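Local coordinates for protein seryl-tRNA synthetase (Pyrococcus horikoshii, PDB 2DQ0) that probably charges tRNA(Ser), and also tRNA(Sec), with serine at the expense of ATP, working as a class II homodimer with a tRNA-binding N-terminal arm, at residues D17-R21 with L106-T110; M1-K5 with W380-R384. One frame throughout, in Å; residues are numbered along the deposited sequence.

Interaction 1: residues D17-R21 with L106-T110; sequences DLIKR and LPNIT
Residues 17-20 are helical (phi -55 to -76°, psi -22 to -42°), in the last part of helix 11-21, with Arg21 at -90/-17; 106-110 is an extended loop, with phi between -60 and -116° and psi between 133 and 157°. The closest CA pairs are Asp17-Ile109 at 6.5 Å and Leu18-Pro107 at 7.9 Å, and 373 Å² is buried. Asp17, with chi1 at -148°, directs its carboxylate at Thr110: OD1 accepts from Thr110 N at 2.8 Å, nearly linear at 174°, and OD2 accepts from Thr110 OG1 (chi1 p) at 2.7 Å. Between the two segments lie the 84 residues 22-105, 70 of them helical, including the long antiparallel helices 28-65 and 72-103 of the tRNA-binding arm; the contact thus joins the helix preceding this coiled coil to the chain leaving it. One turn on, Arg21 (m, t, t) bonds Asn108 O through NH1 at 2.8 Å and weakly through NE at 3.0 Å. Its guanidinium lies between Thr110 CG2 on one face and Pro107 CB on the other, while its NH2 bonds Gly349 O. Arg21 CD meets Pro107 CG at 3.4 Å. Leu18 fills the apolar side, its CD1 4.1 Å from Pro107 CG and its CD2 4.4 Å from Leu106 CD2.

Interaction 2: residues M1-K5 with W380-R384; sequences MLDIK and WQARR
The Met1 side chain (chi1 and chi2 both t) touches the aliphatic parts of two arginines, Met1 CB 3.6 Å from Arg384 CG and Met1 SD 3.9 Å from Arg383 CG, before its end leads away. The contact joins the start of the N-terminal tRNA-binding domain to the class II catalytic core, where 380-384 follows strand 367-376 and enters the short, weakly bonded helix 382-385. Residues 1-3 are extended (psi 134, 146 and 124°) before helix 4-9 begins. The CA atoms of Met1 and Trp380 approach to 5.3 Å, and 355 Å² is buried in all.

The chain terminus sits over one face of the Trp380 indole (chi1 t, chi2 84°), with Met1 N 3.0 Å from Trp380 NE1; it gives a weak hydrogen bond to Trp380 O at 3.3 Å. Met1 N is also 3.0 Å from Arg384 NH2, at the edge of that guanidinium, near its plane, a close approach of like charges. Arg384 is held by other partners, NE bonding Glu227 O and NH2 bonding Trp104 O.

Arg383 (t, t, m) reaches along the first residues, placing CD 3.7 Å from Met1 O and 4.1 Å from Leu2 C. Its guanidinium presents a face to Asp3, whose CB lies 3.5 Å from Arg383 CZ, while its NH1 forms a salt bridge with Asp379. Asp3 OD1 is 3.7 Å from Arg383 NH2, a long ion pair well out of the guanidinium plane. Asp3 is the N-cap of helix 4-9, its OD1 accepting a capping bond from Lys5 N at 2.9 Å and 150°.

Interactions 1 and 2 adjoin, their centres 13 Å apart, and meet through Leu106, Pro107, Asn108, Leu2 and Trp380. Leu106 O and Trp380 NE1, 3.2 Å apart, probably form a hydrogen bond. Leu2 CD2 packs 3.0 Å from Leu106 CB and 3.4 Å from Pro107 O. Helices 4-9 and 11-21 follow each other in the chain, so 1-5 and 17-21 both belong to the section preceding the coiled coil. Neither contact reaches the bound seryl-adenylate analogue: the Arg21 side chain is about 14 Å from it and that of Trp380 about 12 Å. The catalytic centre is nonetheless near, because Gln381 NE2 hydrogen-bonds Glu254 OE2, a predicted serine-binding residue.

Interaction 1: residues D17-R21 with L106-T110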
ATOM      1  N   ASP A  17      15.020 -25.398 -24.168  1.00 61.62           N
ATOM      2  CA  ASP A  17      15.139 -24.468 -23.058  1.00 59.00           C
ATOM      3  C   ASP A  17      14.021 -24.791 -22.068  1.00 60.83           C
ATOM      4  O   ASP A  17      14.231 -24.808 -20.850  1.00 47.83           O
ATOM      5  CB  ASP A  17      15.040 -23.023 -23.545  1.00 56.10           C
ATOM      6  CG  ASP A  17      15.886 -22.061 -22.702  1.00 60.68           C
ATOM      7  OD1 ASP A  17      15.317 -21.137 -22.093  1.00 62.42           O
ATOM      8  OD2 ASP A  17      17.124 -22.229 -22.653  1.00 60.66           O
ATOM      9  N   LEU A  18      12.838 -25.063 -22.614  1.00 58.35           N
ATOM     10  CA  LEU A  18      11.676 -25.424 -21.817  1.00 55.58           C
ATOM     11  C   LEU A  18      12.037 -26.620 -20.948  1.00 62.41           C
ATOM     12  O   LEU A  18      11.591 -26.726 -19.805  1.00 64.89           O
ATOM     13  CB  LEU A  18      10.527 -25.798 -22.736  1.00 52.56           C
ATOM     14  CG  LEU A  18       9.337 -24.845 -22.835  1.00 64.27           C
ATOM     15  CD1 LEU A  18       9.781 -23.397 -22.762  1.00 59.35           C
ATOM     16  CD2 LEU A  18       8.591 -25.140 -24.121  1.00 49.01           C
ATOM     17  N   ILE A  19      12.851 -27.523 -21.492  1.00 61.88           N
ATOM     18  CA  ILE A  19      13.260 -28.696 -20.739  1.00 63.57           C
ATOM     19  C   ILE A  19      14.325 -28.324 -19.709  1.00 66.65           C
ATOM     20  O   ILE A  19      14.337 -28.863 -18.604  1.00 69.83           O
ATOM     21  CB  ILE A  19      13.755 -29.821 -21.676  1.00 65.00           C
ATOM     22  CG1 ILE A  19      12.562 -30.371 -22.465  1.00 66.32           C
ATOM     23  CG2 ILE A  19      14.370 -30.963 -20.871  1.00 56.24           C
ATOM     24  CD1 ILE A  19      12.943 -31.293 -23.585  1.00 71.42           C
ATOM     25  N   LYS A  20      15.211 -27.396 -20.053  1.00 64.46           N
ATOM     26  CA  LYS A  20      16.221 -26.976 -19.091  1.00 59.58           C
ATOM     27  C   LYS A  20      15.504 -26.257 -17.945  1.00 61.35           C
ATOM     28  O   LYS A  20      16.028 -26.154 -16.834  1.00 53.86           O
ATOM     29  CB  LYS A  20      17.209 -25.998 -19.722  1.00 54.16           C
ATOM     30  CG  LYS A  20      18.184 -26.567 -20.716  1.00 60.10           C
ATOM     31  CD  LYS A  20      19.079 -25.438 -21.251  1.00 61.30           C
ATOM     32  CE  LYS A  20      19.906 -25.882 -22.450  1.00 43.61           C
ATOM     33  NZ  LYS A  20      20.457 -24.728 -23.212  1.00 58.90           N
ATOM     34  N   ARG A  21      14.302 -25.756 -18.231  1.00 58.15           N
ATOM     35  CA  ARG A  21      13.528 -25.012 -17.246  1.00 54.06           C
ATOM     36  C   ARG A  21      12.613 -25.870 -16.419  1.00 55.38           C
ATOM     37  O   ARG A  21      12.147 -25.435 -15.387  1.00 52.34           O
ATOM     38  CB  ARG A  21      12.682 -23.933 -17.921  1.00 54.02           C
ATOM     39  CG  ARG A  21      13.377 -22.606 -18.160  1.00 57.31           C
ATOM     40  CD  ARG A  21      12.415 -21.652 -18.870  1.00 58.91           C
ATOM     41  NE  ARG A  21      12.962 -20.307 -19.026  1.00 52.43           N
ATOM     42  CZ  ARG A  21      13.129 -19.440 -18.037  1.00 46.99           C
ATOM     43  NH1 ARG A  21      13.632 -18.248 -18.299  1.00 48.02           N
ATOM     44  NH2 ARG A  21      12.790 -19.756 -16.791  1.00 51.08           N
ATOM     45  N   LEU A 106       4.683 -18.422 -22.212  1.00 50.23           N
ATOM     46  CA  LEU A 106       5.957 -19.110 -22.376  1.00 49.46           C
ATOM     47  C   LEU A 106       7.057 -18.266 -21.730  1.00 46.48           C
ATOM     48  O   LEU A 106       7.098 -17.056 -21.884  1.00 51.83           O
ATOM     49  CB  LEU A 106       6.241 -19.371 -23.861  1.00 49.52           C
ATOM     50  CG  LEU A 106       5.399 -20.490 -24.502  1.00 56.60           C
ATOM     51  CD1 LEU A 106       5.635 -20.525 -26.008  1.00 58.23           C
ATOM     52  CD2 LEU A 106       5.761 -21.839 -23.874  1.00 51.48           C
ATOM     53  N   PRO A 107       7.951 -18.900 -20.972  1.00 44.57           N
ATOM     54  CA  PRO A 107       9.018 -18.142 -20.322  1.00 47.52           C
ATOM     55  C   PRO A 107      10.094 -17.665 -21.261  1.00 50.53           C
ATOM     56  O   PRO A 107      10.305 -18.243 -22.321  1.00 48.88           O
ATOM     57  CB  PRO A 107       9.566 -19.128 -19.289  1.00 44.68           C
ATOM     58  CG  PRO A 107       9.454 -20.414 -19.990  1.00 50.82           C
ATOM     59  CD  PRO A 107       8.051 -20.328 -20.635  1.00 46.79           C
ATOM     60  N   ASN A 108      10.795 -16.615 -20.840  1.00 56.45           N
ATOM     61  CA  ASN A 108      11.871 -16.054 -21.627  1.00 56.37           C
ATOM     62  C   ASN A 108      12.925 -17.127 -21.854  1.00 58.04           C
ATOM     63  O   ASN A 108      13.123 -18.001 -21.012  1.00 56.78           O
ATOM     64  CB  ASN A 108      12.504 -14.861 -20.911  1.00 51.76           C
ATOM     65  CG  ASN A 108      13.190 -13.905 -21.879  1.00 56.84           C
ATOM     66  OD1 ASN A 108      13.672 -12.839 -21.493  1.00 61.03           O
ATOM     67  ND2 ASN A 108      13.228 -14.288 -23.154  1.00 53.95           N
ATOM     68  N   ILE A 109      13.576 -17.066 -23.010  1.00 57.03           N
ATOM     69  CA  ILE A 109      14.618 -18.006 -23.343  1.00 48.46           C
ATOM     70  C   ILE A 109      15.804 -17.622 -22.477  1.00 52.40           C
ATOM     71  O   ILE A 109      16.153 -16.442 -22.381  1.00 46.92           O
ATOM     72  CB  ILE A 109      15.011 -17.897 -24.823  1.00 52.50           C
ATOM     73  CG1 ILE A 109      13.787 -18.138 -25.703  1.00 50.64           C
ATOM     74  CG2 ILE A 109      16.098 -18.924 -25.155  1.00 54.84           C
ATOM     75  CD1 ILE A 109      13.163 -19.492 -25.507  1.00 35.85           C
ATOM     76  N   THR A 110      16.412 -18.620 -21.839  1.00 52.01           N
ATOM     77  CA  THR A 110      17.555 -18.386 -20.967  1.00 50.70           C
ATOM     78  C   THR A 110      18.809 -18.094 -21.771  1.00 56.15           C
ATOM     79  O   THR A 110      18.960 -18.546 -22.912  1.00 57.33           O
ATOM     80  CB  THR A 110      17.870 -19.614 -20.073  1.00 47.63           C
ATOM     81  OG1 THR A 110      18.427 -20.662 -20.878  1.00 47.11           O
ATOM     82  CG2 THR A 110      16.605 -20.122 -19.377  1.00 49.80           C
TER

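Interaction 2: residues M1-K5 with W380-R384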
ATOM      1  N   MET A   1       6.524 -12.480 -23.068  1.00 56.01           N
ATOM      2  CA  MET A   1       6.017 -12.979 -24.390  1.00 56.83           C
ATOM      3  C   MET A   1       7.143 -13.314 -25.362  1.00 52.45           C
ATOM      4  O   MET A   1       8.088 -12.545 -25.523  1.00 48.50           O
ATOM      5  CB  MET A   1       5.107 -11.936 -25.039  1.00 58.77           C
ATOM      6  CG  MET A   1       4.547 -12.349 -26.386  1.00 55.59           C
ATOM      7  SD  MET A   1       3.829 -10.961 -27.268  1.00 60.04           S
ATOM      8  CE  MET A   1       2.472 -11.762 -28.186  1.00 49.52           C
ATOM      9  N   LEU A   2       7.049 -14.467 -26.011  1.00 54.07           N
ATOM     10  CA  LEU A   2       8.078 -14.842 -26.975  1.00 57.58           C
ATOM     11  C   LEU A   2       7.724 -14.333 -28.356  1.00 57.97           C
ATOM     12  O   LEU A   2       6.545 -14.253 -28.726  1.00 54.22           O
ATOM     13  CB  LEU A   2       8.272 -16.360 -27.054  1.00 58.90           C
ATOM     14  CG  LEU A   2       9.079 -17.038 -25.958  1.00 60.62           C
ATOM     15  CD1 LEU A   2      10.266 -16.161 -25.559  1.00 65.01           C
ATOM     16  CD2 LEU A   2       8.179 -17.262 -24.778  1.00 69.62           C
ATOM     17  N   ASP A   3       8.770 -13.978 -29.098  1.00 61.10           N
ATOM     18  CA  ASP A   3       8.656 -13.495 -30.466  1.00 60.67           C
ATOM     19  C   ASP A   3       8.253 -14.671 -31.329  1.00 55.66           C
ATOM     20  O   ASP A   3       8.933 -15.689 -31.350  1.00 61.15           O
ATOM     21  CB  ASP A   3      10.006 -12.961 -30.939  1.00 61.91           C
ATOM     22  CG  ASP A   3       9.977 -12.474 -32.368  1.00 66.47           C
ATOM     23  OD1 ASP A   3       8.897 -12.515 -33.008  1.00 60.77           O
ATOM     24  OD2 ASP A   3      11.053 -12.048 -32.844  1.00 72.17           O
ATOM     25  N   ILE A   4       7.152 -14.539 -32.048  1.00 59.71           N
ATOM     26  CA  ILE A   4       6.706 -15.633 -32.889  1.00 59.75           C
ATOM     27  C   ILE A   4       7.847 -16.032 -33.847  1.00 62.57           C
ATOM     28  O   ILE A   4       8.047 -17.216 -34.121  1.00 61.97           O
ATOM     29  CB  ILE A   4       5.421 -15.224 -33.662  1.00 59.68           C
ATOM     30  CG1 ILE A   4       4.637 -16.468 -34.089  1.00 56.01           C
ATOM     31  CG2 ILE A   4       5.774 -14.315 -34.821  1.00 53.35           C
ATOM     32  CD1 ILE A   4       5.400 -17.468 -34.881  1.00 53.80           C
ATOM     33  N   LYS A   5       8.610 -15.046 -34.320  1.00 63.58           N
ATOM     34  CA  LYS A   5       9.721 -15.305 -35.235  1.00 69.73           C
ATOM     35  C   LYS A   5      10.685 -16.346 -34.672  1.00 71.25           C
ATOM     36  O   LYS A   5      11.084 -17.292 -35.360  1.00 66.93           O
ATOM     37  CB  LYS A   5      10.509 -14.020 -35.514  1.00 77.85           C
ATOM     38  CG  LYS A   5       9.718 -12.893 -36.193  1.00 93.04           C
ATOM     39  CD  LYS A   5       9.263 -13.268 -37.596  1.00103.79           C
ATOM     40  CE  LYS A   5      10.448 -13.535 -38.520  1.00110.06           C
ATOM     41  NZ  LYS A   5      11.340 -12.343 -38.648  1.00115.25           N
ATOM     42  N   TRP A 380      11.350  -9.448 -23.034  1.00 49.20           N
ATOM     43  CA  TRP A 380      10.146 -10.165 -22.588  1.00 46.08           C
ATOM     44  C   TRP A 380       9.016  -9.261 -22.116  1.00 52.23           C
ATOM     45  O   TRP A 380       7.851  -9.534 -22.393  1.00 55.87           O
ATOM     46  CB  TRP A 380      10.500 -11.135 -21.466  1.00 52.61           C
ATOM     47  CG  TRP A 380       9.495 -12.254 -21.245  1.00 48.72           C
ATOM     48  CD1 TRP A 380       9.439 -13.431 -21.914  1.00 46.53           C
ATOM     49  CD2 TRP A 380       8.425 -12.287 -20.288  1.00 49.52           C
ATOM     50  NE1 TRP A 380       8.408 -14.201 -21.445  1.00 53.17           N
ATOM     51  CE2 TRP A 380       7.766 -13.523 -20.446  1.00 52.85           C
ATOM     52  CE3 TRP A 380       7.961 -11.393 -19.316  1.00 50.70           C
ATOM     53  CZ2 TRP A 380       6.659 -13.894 -19.669  1.00 55.42           C
ATOM     54  CZ3 TRP A 380       6.861 -11.758 -18.543  1.00 58.03           C
ATOM     55  CH2 TRP A 380       6.223 -13.002 -18.726  1.00 54.28           C
ATOM     56  N   GLN A 381       9.357  -8.200 -21.384  1.00 47.73           N
ATOM     57  CA  GLN A 381       8.348  -7.275 -20.886  1.00 48.35           C
ATOM     58  C   GLN A 381       8.016  -6.288 -21.984  1.00 49.57           C
ATOM     59  O   GLN A 381       6.840  -5.968 -22.218  1.00 47.90           O
ATOM     60  CB  GLN A 381       8.857  -6.533 -19.639  1.00 46.67           C
ATOM     61  CG  GLN A 381       9.281  -7.470 -18.524  1.00 39.35           C
ATOM     62  CD  GLN A 381       9.646  -6.748 -17.259  1.00 47.59           C
ATOM     63  OE1 GLN A 381      10.513  -5.868 -17.247  1.00 50.77           O
ATOM     64  NE2 GLN A 381       8.991  -7.122 -16.170  1.00 52.31           N
ATOM     65  N   ALA A 382       9.063  -5.815 -22.657  1.00 48.66           N
ATOM     66  CA  ALA A 382       8.912  -4.866 -23.755  1.00 47.22           C
ATOM     67  C   ALA A 382       7.920  -5.368 -24.788  1.00 48.75           C
ATOM     68  O   ALA A 382       7.073  -4.616 -25.260  1.00 51.66           O
ATOM     69  CB  ALA A 382      10.249  -4.611 -24.417  1.00 41.05           C
ATOM     70  N   ARG A 383       8.004  -6.643 -25.135  1.00 50.05           N
ATOM     71  CA  ARG A 383       7.092  -7.176 -26.137  1.00 56.40           C
ATOM     72  C   ARG A 383       5.657  -7.222 -25.620  1.00 55.51           C
ATOM     73  O   ARG A 383       4.724  -7.172 -26.408  1.00 61.18           O
ATOM     74  CB  ARG A 383       7.557  -8.565 -26.576  1.00 62.58           C
ATOM     75  CG  ARG A 383       7.104  -8.996 -27.969  1.00 71.71           C
ATOM     76  CD  ARG A 383       7.850 -10.261 -28.416  1.00 74.06           C
ATOM     77  NE  ARG A 383       9.268 -10.017 -28.704  1.00 65.35           N
ATOM     78  CZ  ARG A 383       9.737  -9.637 -29.894  1.00 76.54           C
ATOM     79  NH1 ARG A 383      11.039  -9.442 -30.061  1.00 69.23           N
ATOM     80  NH2 ARG A 383       8.912  -9.456 -30.928  1.00 66.77           N
ATOM     81  N   ARG A 384       5.480  -7.294 -24.302  1.00 52.15           N
ATOM     82  CA  ARG A 384       4.137  -7.344 -23.719  1.00 50.36           C
ATOM     83  C   ARG A 384       3.561  -5.960 -23.548  1.00 46.08           C
ATOM     84  O   ARG A 384       2.414  -5.709 -23.875  1.00 44.31           O
ATOM     85  CB  ARG A 384       4.151  -8.033 -22.347  1.00 51.27           C
ATOM     86  CG  ARG A 384       4.407  -9.528 -22.388  1.00 52.61           C
ATOM     87  CD  ARG A 384       5.103 -10.021 -21.114  1.00 56.18           C
ATOM     88  NE  ARG A 384       4.178 -10.628 -20.161  1.00 49.33           N
ATOM     89  CZ  ARG A 384       3.704 -11.864 -20.258  1.00 48.28           C
ATOM     90  NH1 ARG A 384       2.857 -12.317 -19.338  1.00 53.94           N
ATOM     91  NH2 ARG A 384       4.085 -12.652 -21.259  1.00 45.16           N
TER